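Side-chain contacts in lactate dehydrogenase (Eimeria maxima, PDB 6CT6), which probably catalyses the NADH-dependent interconversion of pyruvate and lactate, and is captured here with NADH and the substrate analogue oxamate: residues B[83-88]-B[112-117]; B[134-139]-B[314-319]. All coordinates share one frame; numbering follows the deposited sequence.

Contact 1 of 2, residues B[83-88]-B[112-117]; sequences ITAGIT and REVGGA. With NAI (1,4-dihydronicotinamide adenine dinucleotide), chain D.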
ATOM      1  N   ILE B  83       9.615   1.446  13.552  1.00 27.51           N
ATOM      2  CA  ILE B  83       9.556   2.874  13.858  1.00 27.05           C
ATOM      3  C   ILE B  83       9.702   3.672  12.570  1.00 27.90           C
ATOM      4  O   ILE B  83      10.725   3.572  11.879  1.00 27.49           O
ATOM      5  CB  ILE B  83      10.645   3.287  14.861  1.00 27.42           C
ATOM      6  CG1 ILE B  83      10.485   2.541  16.183  1.00 25.23           C
ATOM      7  CG2 ILE B  83      10.600   4.798  15.115  1.00 25.86           C
ATOM      8  CD1 ILE B  83      11.732   2.573  17.051  1.00 27.51           C
ATOM      9  N   THR B  84       8.692   4.486  12.264  1.00 25.30           N
ATOM     10  CA  THR B  84       8.796   5.507  11.231  1.00 25.03           C
ATOM     11  C   THR B  84       8.469   6.896  11.774  1.00 26.20           C
ATOM     12  O   THR B  84       8.273   7.830  10.988  1.00 25.58           O
ATOM     13  CB  THR B  84       7.880   5.169  10.051  1.00 24.10           C
ATOM     14  OG1 THR B  84       6.522   5.079  10.493  1.00 27.36           O
ATOM     15  CG2 THR B  84       8.295   3.856   9.389  1.00 27.99           C
ATOM     16  N   ALA B  85       8.404   7.048  13.095  1.00 24.59           N
ATOM     17  CA  ALA B  85       8.028   8.316  13.706  1.00 28.58           C
ATOM     18  C   ALA B  85       9.022   9.418  13.358  1.00 31.18           C
ATOM     19  O   ALA B  85      10.228   9.183  13.249  1.00 27.92           O
ATOM     20  CB  ALA B  85       7.945   8.157  15.224  1.00 31.26           C
ATOM     21  N   GLY B  86       8.508  10.628  13.196  1.00 32.11           N
ATOM     22  CA  GLY B  86       9.349  11.784  12.963  1.00 32.83           C
ATOM     23  C   GLY B  86       8.589  12.907  12.301  1.00 38.17           C
ATOM     24  O   GLY B  86       7.517  12.723  11.720  1.00 33.85           O
ATOM     25  N   ILE B  87       9.156  14.106  12.416  1.00 34.68           N
ATOM     26  CA  ILE B  87       8.750  15.229  11.578  1.00 37.26           C
ATOM     27  C   ILE B  87       9.519  15.125  10.270  1.00 35.87           C
ATOM     28  O   ILE B  87      10.752  15.035  10.271  1.00 39.85           O
ATOM     29  CB  ILE B  87       9.031  16.571  12.275  1.00 37.88           C
ATOM     30  CG1 ILE B  87       8.457  16.598  13.699  1.00 38.04           C
ATOM     31  CG2 ILE B  87       8.472  17.727  11.449  1.00 37.81           C
ATOM     32  CD1 ILE B  87       6.945  16.513  13.777  1.00 41.87           C
ATOM     33  N   THR B  88       8.803  15.129   9.147  1.00 35.37           N
ATOM     34  CA  THR B  88       9.427  14.887   7.852  1.00 35.70           C
ATOM     35  C   THR B  88       9.398  16.089   6.919  1.00 37.49           C
ATOM     36  O   THR B  88       9.893  15.983   5.792  1.00 39.60           O
ATOM     37  CB  THR B  88       8.769  13.687   7.162  1.00 37.50           C
ATOM     38  OG1 THR B  88       7.413  14.001   6.824  1.00 41.73           O
ATOM     39  CG2 THR B  88       8.796  12.473   8.079  1.00 33.93           C
ATOM     40  N   ARG B 112      13.941   9.359  21.249  1.00 31.92           N
ATOM     41  CA  ARG B 112      14.184   9.083  22.658  1.00 33.86           C
ATOM     42  C   ARG B 112      12.885   8.926  23.441  1.00 33.41           C
ATOM     43  O   ARG B 112      12.841   8.145  24.398  1.00 33.04           O
ATOM     44  CB  ARG B 112      15.066  10.184  23.249  1.00 33.87           C
ATOM     45  CG  ARG B 112      16.501  10.106  22.731  1.00 35.85           C
ATOM     46  CD  ARG B 112      17.344  11.311  23.106  1.00 40.18           C
ATOM     47  NE  ARG B 112      18.717  11.169  22.619  1.00 34.37           N
ATOM     48  CZ  ARG B 112      19.553  12.182  22.410  1.00 40.19           C
ATOM     49  NH1 ARG B 112      19.165  13.432  22.631  1.00 40.50           N
ATOM     50  NH2 ARG B 112      20.781  11.948  21.968  1.00 38.71           N
ATOM     51  N   GLU B 113      11.822   9.636  23.052  1.00 33.47           N
ATOM     52  CA  GLU B 113      10.502   9.344  23.605  1.00 32.89           C
ATOM     53  C   GLU B 113      10.060   7.933  23.224  1.00 32.34           C
ATOM     54  O   GLU B 113       9.540   7.185  24.059  1.00 30.00           O
ATOM     55  CB  GLU B 113       9.478  10.372  23.117  1.00 32.57           C
ATOM     56  CG  GLU B 113       9.834  11.836  23.383  1.00 38.96           C
ATOM     57  CD  GLU B 113       9.862  12.184  24.861  1.00 42.94           C
ATOM     58  OE1 GLU B 113       9.147  11.529  25.647  1.00 40.30           O
ATOM     59  OE2 GLU B 113      10.600  13.119  25.233  1.00 50.43           O
ATOM     60  N   VAL B 114      10.256   7.554  21.957  1.00 32.42           N
ATOM     61  CA  VAL B 114       9.871   6.217  21.505  1.00 33.23           C
ATOM     62  C   VAL B 114      10.656   5.156  22.268  1.00 29.29           C
ATOM     63  O   VAL B 114      10.089   4.177  22.770  1.00 31.80           O
ATOM     64  CB  VAL B 114      10.068   6.085  19.981  1.00 28.03           C
ATOM     65  CG1 VAL B 114       9.938   4.630  19.527  1.00 28.75           C
ATOM     66  CG2 VAL B 114       9.058   6.947  19.244  1.00 31.42           C
ATOM     67  N   GLY B 115      11.976   5.327  22.358  1.00 34.28           N
ATOM     68  CA  GLY B 115      12.783   4.389  23.119  1.00 31.76           C
ATOM     69  C   GLY B 115      12.291   4.216  24.541  1.00 34.44           C
ATOM     70  O   GLY B 115      12.195   3.095  25.046  1.00 33.24           O
ATOM     71  N   GLY B 116      11.967   5.325  25.210  1.00 34.01           N
ATOM     72  CA  GLY B 116      11.451   5.233  26.566  1.00 32.29           C
ATOM     73  C   GLY B 116      10.123   4.505  26.639  1.00 31.15           C
ATOM     74  O   GLY B 116       9.842   3.800  27.610  1.00 34.76           O
ATOM     75  N   ALA B 117       9.279   4.677  25.618  1.00 32.43           N
ATOM     76  CA  ALA B 117       8.024   3.936  25.570  1.00 33.17           C
ATOM     77  C   ALA B 117       8.280   2.439  25.440  1.00 29.85           C
ATOM     78  O   ALA B 117       7.638   1.626  26.115  1.00 33.19           O
ATOM     79  CB  ALA B 117       7.165   4.436  24.409  1.00 30.66           C
TER
HETATM   80  PA  NAI D 401       5.462  10.383   7.215  1.00 35.50           P
HETATM   81  O1A NAI D 401       5.586  11.847   7.578  1.00 34.73           O
HETATM   82  O2A NAI D 401       4.453   9.954   6.177  1.00 28.53           O
HETATM   83  O5B NAI D 401       5.151   9.583   8.574  1.00 30.36           O
HETATM   84  C5B NAI D 401       5.799   9.931   9.794  1.00 34.87           C
HETATM   85  C4B NAI D 401       4.770   9.839  10.906  1.00 34.25           C
HETATM   86  O4B NAI D 401       5.383   9.853  12.197  1.00 33.56           O
HETATM   87  C3B NAI D 401       3.791  11.009  10.878  1.00 36.27           C
HETATM   88  O3B NAI D 401       2.467  10.515  10.661  1.00 32.50           O
HETATM   89  C2B NAI D 401       3.922  11.660  12.242  1.00 35.73           C
HETATM   90  O2B NAI D 401       2.678  12.143  12.752  1.00 33.01           O
HETATM   91  C1B NAI D 401       4.455  10.499  13.061  1.00 35.94           C
HETATM   92  N9A NAI D 401       5.071  10.865  14.355  1.00 36.71           N
HETATM   93  C8A NAI D 401       5.704  11.999  14.719  1.00 34.17           C
HETATM   94  N7A NAI D 401       6.110  11.910  16.015  1.00 33.74           N
HETATM   95  C5A NAI D 401       5.725  10.709  16.486  1.00 33.76           C
HETATM   96  C6A NAI D 401       5.821   9.958  17.754  1.00 35.39           C
HETATM   97  N6A NAI D 401       6.433  10.489  18.832  1.00 35.70           N
HETATM   98  N1A NAI D 401       5.277   8.720  17.801  1.00 38.38           N
HETATM   99  C2A NAI D 401       4.662   8.165  16.740  1.00 34.30           C
HETATM  100  N3A NAI D 401       4.540   8.793  15.562  1.00 33.84           N
HETATM  101  C4A NAI D 401       5.040  10.034  15.384  1.00 35.43           C
HETATM  102  O3  NAI D 401       6.927   9.846   6.792  1.00 32.56           O
HETATM  103  PN  NAI D 401       7.232   8.456   6.023  1.00 31.39           P
HETATM  104  O1N NAI D 401       7.149   8.699   4.536  1.00 31.63           O
HETATM  105  O2N NAI D 401       6.414   7.354   6.656  1.00 33.65           O
HETATM  106  O5D NAI D 401       8.784   8.244   6.400  1.00 32.65           O
HETATM  107  C5D NAI D 401       9.145   8.038   7.761  1.00 35.02           C
HETATM  108  C4D NAI D 401      10.655   8.029   7.953  1.00 38.08           C
HETATM  109  O4D NAI D 401      11.269   6.980   7.193  1.00 37.92           O
HETATM  110  C3D NAI D 401      11.281   9.334   7.488  1.00 36.94           C
HETATM  111  O3D NAI D 401      12.251   9.750   8.452  1.00 33.88           O
HETATM  112  C2D NAI D 401      11.947   8.973   6.180  1.00 38.77           C
HETATM  113  O2D NAI D 401      13.051   9.819   5.856  1.00 37.63           O
HETATM  114  C1D NAI D 401      12.371   7.545   6.477  1.00 37.49           C
HETATM  115  N1N NAI D 401      12.745   6.717   5.323  1.00 36.61           N
HETATM  116  C2N NAI D 401      13.720   5.837   5.554  1.00 39.26           C
HETATM  117  C3N NAI D 401      14.184   4.972   4.588  1.00 37.79           C
HETATM  118  C7N NAI D 401      15.294   4.037   4.969  1.00 37.65           C
HETATM  119  O7N NAI D 401      15.563   3.891   6.152  1.00 31.70           O
HETATM  120  N7N NAI D 401      15.973   3.401   4.024  1.00 38.33           N
HETATM  121  C4N NAI D 401      13.599   4.971   3.201  1.00 36.67           C
HETATM  122  C5N NAI D 401      12.543   5.971   3.066  1.00 42.02           C
HETATM  123  C6N NAI D 401      12.153   6.792   4.124  1.00 39.71           C

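Contact 2 of 2, residues B[134-139]-B[314-319]; sequences LDVMVA and DEVLEM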
ATOM      1  N   LEU B 134      19.256   7.157   9.315  1.00 36.68           N
ATOM      2  CA  LEU B 134      18.947   5.830   9.836  1.00 32.96           C
ATOM      3  C   LEU B 134      19.957   5.386  10.888  1.00 29.67           C
ATOM      4  O   LEU B 134      19.581   4.926  11.974  1.00 27.81           O
ATOM      5  CB  LEU B 134      18.894   4.848   8.665  1.00 33.71           C
ATOM      6  CG  LEU B 134      18.303   3.447   8.831  1.00 28.42           C
ATOM      7  CD1 LEU B 134      19.423   2.432   8.921  1.00 32.86           C
ATOM      8  CD2 LEU B 134      17.370   3.342  10.030  1.00 28.44           C
ATOM      9  N   ASP B 135      21.247   5.541  10.597  1.00 31.86           N
ATOM     10  CA  ASP B 135      22.265   4.861  11.391  1.00 33.91           C
ATOM     11  C   ASP B 135      22.467   5.501  12.760  1.00 34.53           C
ATOM     12  O   ASP B 135      22.861   4.808  13.704  1.00 35.04           O
ATOM     13  CB  ASP B 135      23.574   4.815  10.606  1.00 36.62           C
ATOM     14  CG  ASP B 135      23.419   4.109   9.271  1.00 38.22           C
ATOM     15  OD1 ASP B 135      23.503   2.861   9.244  1.00 35.14           O
ATOM     16  OD2 ASP B 135      23.197   4.800   8.255  1.00 40.10           O
ATOM     17  N   VAL B 136      22.204   6.803  12.904  1.00 34.75           N
ATOM     18  CA  VAL B 136      22.281   7.418  14.228  1.00 33.86           C
ATOM     19  C   VAL B 136      20.931   7.457  14.941  1.00 31.58           C
ATOM     20  O   VAL B 136      20.900   7.506  16.179  1.00 31.25           O
ATOM     21  CB  VAL B 136      22.879   8.837  14.167  1.00 37.82           C
ATOM     22  CG1 VAL B 136      24.330   8.766  13.717  1.00 41.72           C
ATOM     23  CG2 VAL B 136      22.075   9.755  13.254  1.00 34.07           C
ATOM     24  N   MET B 137      19.816   7.425  14.206  1.00 32.05           N
ATOM     25  CA  MET B 137      18.518   7.353  14.870  1.00 31.65           C
ATOM     26  C   MET B 137      18.327   6.007  15.562  1.00 30.36           C
ATOM     27  O   MET B 137      17.747   5.944  16.654  1.00 30.59           O
ATOM     28  CB  MET B 137      17.390   7.609  13.868  1.00 32.58           C
ATOM     29  CG  MET B 137      17.327   9.045  13.353  1.00 33.36           C
ATOM     30  SD  MET B 137      17.053  10.257  14.670  1.00 36.12           S
ATOM     31  CE  MET B 137      17.307  11.804  13.809  1.00 43.04           C
ATOM     32  N   VAL B 138      18.808   4.918  14.951  1.00 28.44           N
ATOM     33  CA  VAL B 138      18.675   3.608  15.583  1.00 30.00           C
ATOM     34  C   VAL B 138      19.427   3.584  16.907  1.00 29.49           C
ATOM     35  O   VAL B 138      18.958   3.005  17.895  1.00 29.98           O
ATOM     36  CB  VAL B 138      19.145   2.488  14.629  1.00 30.70           C
ATOM     37  CG1 VAL B 138      20.603   2.673  14.212  1.00 34.96           C
ATOM     38  CG2 VAL B 138      18.948   1.115  15.272  1.00 34.99           C
ATOM     39  N   ALA B 139      20.595   4.228  16.959  1.00 32.84           N
ATOM     40  CA  ALA B 139      21.345   4.291  18.211  1.00 37.38           C
ATOM     41  C   ALA B 139      20.586   5.082  19.269  1.00 32.89           C
ATOM     42  O   ALA B 139      20.553   4.690  20.442  1.00 35.13           O
ATOM     43  CB  ALA B 139      22.723   4.907  17.968  1.00 36.74           C
ATOM     44  N   ASP B 314      32.874   7.563   8.410  1.00 40.98           N
ATOM     45  CA  ASP B 314      33.100   8.957   8.781  1.00 46.77           C
ATOM     46  C   ASP B 314      31.794   9.742   8.789  1.00 45.79           C
ATOM     47  O   ASP B 314      31.583  10.593   9.662  1.00 47.45           O
ATOM     48  CB  ASP B 314      34.108   9.606   7.832  1.00 45.76           C
ATOM     49  CG  ASP B 314      35.502   9.028   7.976  1.00 47.80           C
ATOM     50  OD1 ASP B 314      35.797   8.428   9.032  1.00 42.51           O
ATOM     51  OD2 ASP B 314      36.308   9.181   7.037  1.00 45.63           O
ATOM     52  N   GLU B 315      30.907   9.475   7.827  1.00 44.29           N
ATOM     53  CA  GLU B 315      29.617  10.156   7.811  1.00 42.13           C
ATOM     54  C   GLU B 315      28.841   9.892   9.096  1.00 45.53           C
ATOM     55  O   GLU B 315      28.216  10.803   9.650  1.00 47.76           O
ATOM     56  CB  GLU B 315      28.801   9.724   6.590  1.00 45.60           C
ATOM     57  CG  GLU B 315      27.487  10.487   6.428  1.00 43.39           C
ATOM     58  CD  GLU B 315      26.806  10.221   5.097  1.00 47.75           C
ATOM     59  OE1 GLU B 315      27.495   9.814   4.139  1.00 47.59           O
ATOM     60  OE2 GLU B 315      25.576  10.422   5.012  1.00 53.70           O
ATOM     61  N   VAL B 316      28.876   8.653   9.592  1.00 46.67           N
ATOM     62  CA  VAL B 316      28.191   8.333  10.842  1.00 45.52           C
ATOM     63  C   VAL B 316      28.853   9.055  12.010  1.00 49.60           C
ATOM     64  O   VAL B 316      28.176   9.639  12.864  1.00 49.46           O
ATOM     65  CB  VAL B 316      28.164   6.808  11.065  1.00 43.80           C
ATOM     66  CG1 VAL B 316      27.572   6.467  12.435  1.00 40.69           C
ATOM     67  CG2 VAL B 316      27.369   6.125   9.962  1.00 44.68           C
ATOM     68  N   LEU B 317      30.186   9.020  12.067  1.00 43.26           N
ATOM     69  CA  LEU B 317      30.898   9.684  13.154  1.00 50.10           C
ATOM     70  C   LEU B 317      30.655  11.187  13.134  1.00 50.42           C
ATOM     71  O   LEU B 317      30.480  11.811  14.187  1.00 47.97           O
ATOM     72  CB  LEU B 317      32.391   9.385  13.057  1.00 48.71           C
ATOM     73  CG  LEU B 317      32.796   7.926  13.260  1.00 46.72           C
ATOM     74  CD1 LEU B 317      34.260   7.741  12.909  1.00 44.75           C
ATOM     75  CD2 LEU B 317      32.525   7.487  14.691  1.00 44.37           C
ATOM     76  N   GLU B 318      30.652  11.790  11.944  1.00 49.09           N
ATOM     77  CA  GLU B 318      30.333  13.210  11.836  1.00 52.77           C
ATOM     78  C   GLU B 318      28.966  13.507  12.440  1.00 51.29           C
ATOM     79  O   GLU B 318      28.777  14.542  13.090  1.00 48.35           O
ATOM     80  CB  GLU B 318      30.386  13.644  10.369  1.00 54.87           C
ATOM     81  CG  GLU B 318      30.561  15.142  10.163  1.00 76.42           C
ATOM     82  CD  GLU B 318      30.983  15.489   8.747  1.00 94.78           C
ATOM     83  OE1 GLU B 318      30.998  14.581   7.889  1.00 85.43           O
ATOM     84  OE2 GLU B 318      31.305  16.669   8.491  1.00 98.36           O
ATOM     85  N   MET B 319      28.001  12.603  12.245  1.00 47.80           N
ATOM     86  CA  MET B 319      26.666  12.813  12.797  1.00 46.22           C
ATOM     87  C   MET B 319      26.654  12.629  14.309  1.00 48.16           C
ATOM     88  O   MET B 319      25.940  13.348  15.020  1.00 46.46           O
ATOM     89  CB  MET B 319      25.666  11.863  12.135  1.00 50.05           C
ATOM     90  CG  MET B 319      25.278  12.255  10.712  1.00 53.36           C
ATOM     91  SD  MET B 319      23.918  11.276  10.030  1.00 48.42           S
ATOM     92  CE  MET B 319      24.705   9.688   9.766  1.00 47.26           C
TER

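Contact 1 of 2, residues B[83-88]-B[112-117]
Ile-83 and Val-114 meet end to end, the CD1 methyl of Ile-83 lying 3.7 Å from CG1 of Val-114. With chi1 of Val-114 at 169°, that methyl points away from its own backbone N and the other branch, CG2, is left to face Ala-85. This second meeting is slacker, with CB of Ala-85 and CG2 of Val-114 4.3 Å apart. Ile-83, Ala-85 and Val-114 are all buried, and Met-111 and Val-15 add to the apolar surroundings. The fold is a Rossmann type: Ile-83 ends strand 80-83, and helix 104-121 leads on to the parallel neighbour 126-129 in a beta-alpha-beta crossover.

From Thr-84 on, the loop also faces the cofactor. The methyl CB of Ala-85 sits over the adenine face, 3.5 Å from C4A of NAI. From Gly-86 onward nothing touches segment 112-117. Gly-86 N makes a weak hydrogen bond to the ribose O4B of NAI, long at 3.4 Å and bent to 141°. On the exposed side, Thr-88 OG1 gives a shorter hydrogen bond, 2.9 Å, to the phosphate oxygen O1A of NAI. The interface between the segments is purely apolar and gives no direction; the loop's hydrogen bonds go instead to Thr-131, Asn-107 and the cofactor, and those at Gly-86 and Thr-88 probably orient it on the dinucleotide.

Contact 2 of 2, residues B[134-139]-B[314-319]
Helix segments 134-139 and 314-319 run broadly the same way and cross at -50°, their axes 9.7 Å apart at closest approach, with the backbones nearest at Val-136 and Val-316, whose CA atoms are 6.9 Å apart. Val-136 has the largest share of the contact. Its CG1 branch enters between two residues one helical turn apart: it comes within 3.7 Å of CB of Met-319 and within 4.2 Å of CG1 of Val-316. The same methyl also lies 4.0 Å from the carbonyl O of Val-316, so it reaches the backbone of the partner helix as well as its side chains. The second branch, CG2, is met by the sulfur, with SD of Met-319 4.0 Å away. The extended chi2 of the methionine carries SD there, and the bend at chi3 (-71°) then turns the CE methyl back toward CG1 of Val-136.

Helix 134-145 belongs to the NAD-binding domain, whereas helix 303-328 is the last helix of the alpha/beta C-terminal domain, so these apolar side chains join the two parts of the dehydrogenase fold directly.

Asp-135 takes part through its aliphatic carbon, CB standing 4.1 Å from CG2 of Val-316. Its buried carboxylate is engaged by partners beyond these helices, OD1 with Ser-268 OG and OD2 with the backbone N of His-187, a residue of the oxamate pocket. Having a bond at each oxygen should fix the rotation of the group. Glu-315 does not pair with it: OD2 of Asp-135 and OE2 of Glu-315 are 6.9 Å apart, and the glutamate is hydrogen-bonded through OE1 to Asn-190.

How the contacts relate
Contacts 1 and 2 follow one another along the chain; their centres are 16 Å apart and their nearest atoms about 7 Å, without touching. Helix 104-121 bridges them: Met-111 touches both Ile-83 of contact 1 and Met-137 of segment 134-139, and Asn-107 likewise serves both, bonding Ile-87 N and touching Met-137. Their relation to the ligands differs. Segment 83-88 binds NADH directly. The side chain of Ile-83 is about 14 Å from the bound oxamic acid (OXM). In contact 2, Leu-134 touches the cofactor, but the interhelical packing is set back from the ligands, the Asp-135 side chain being about 8 Å from NADH and 10 Å from oxamate.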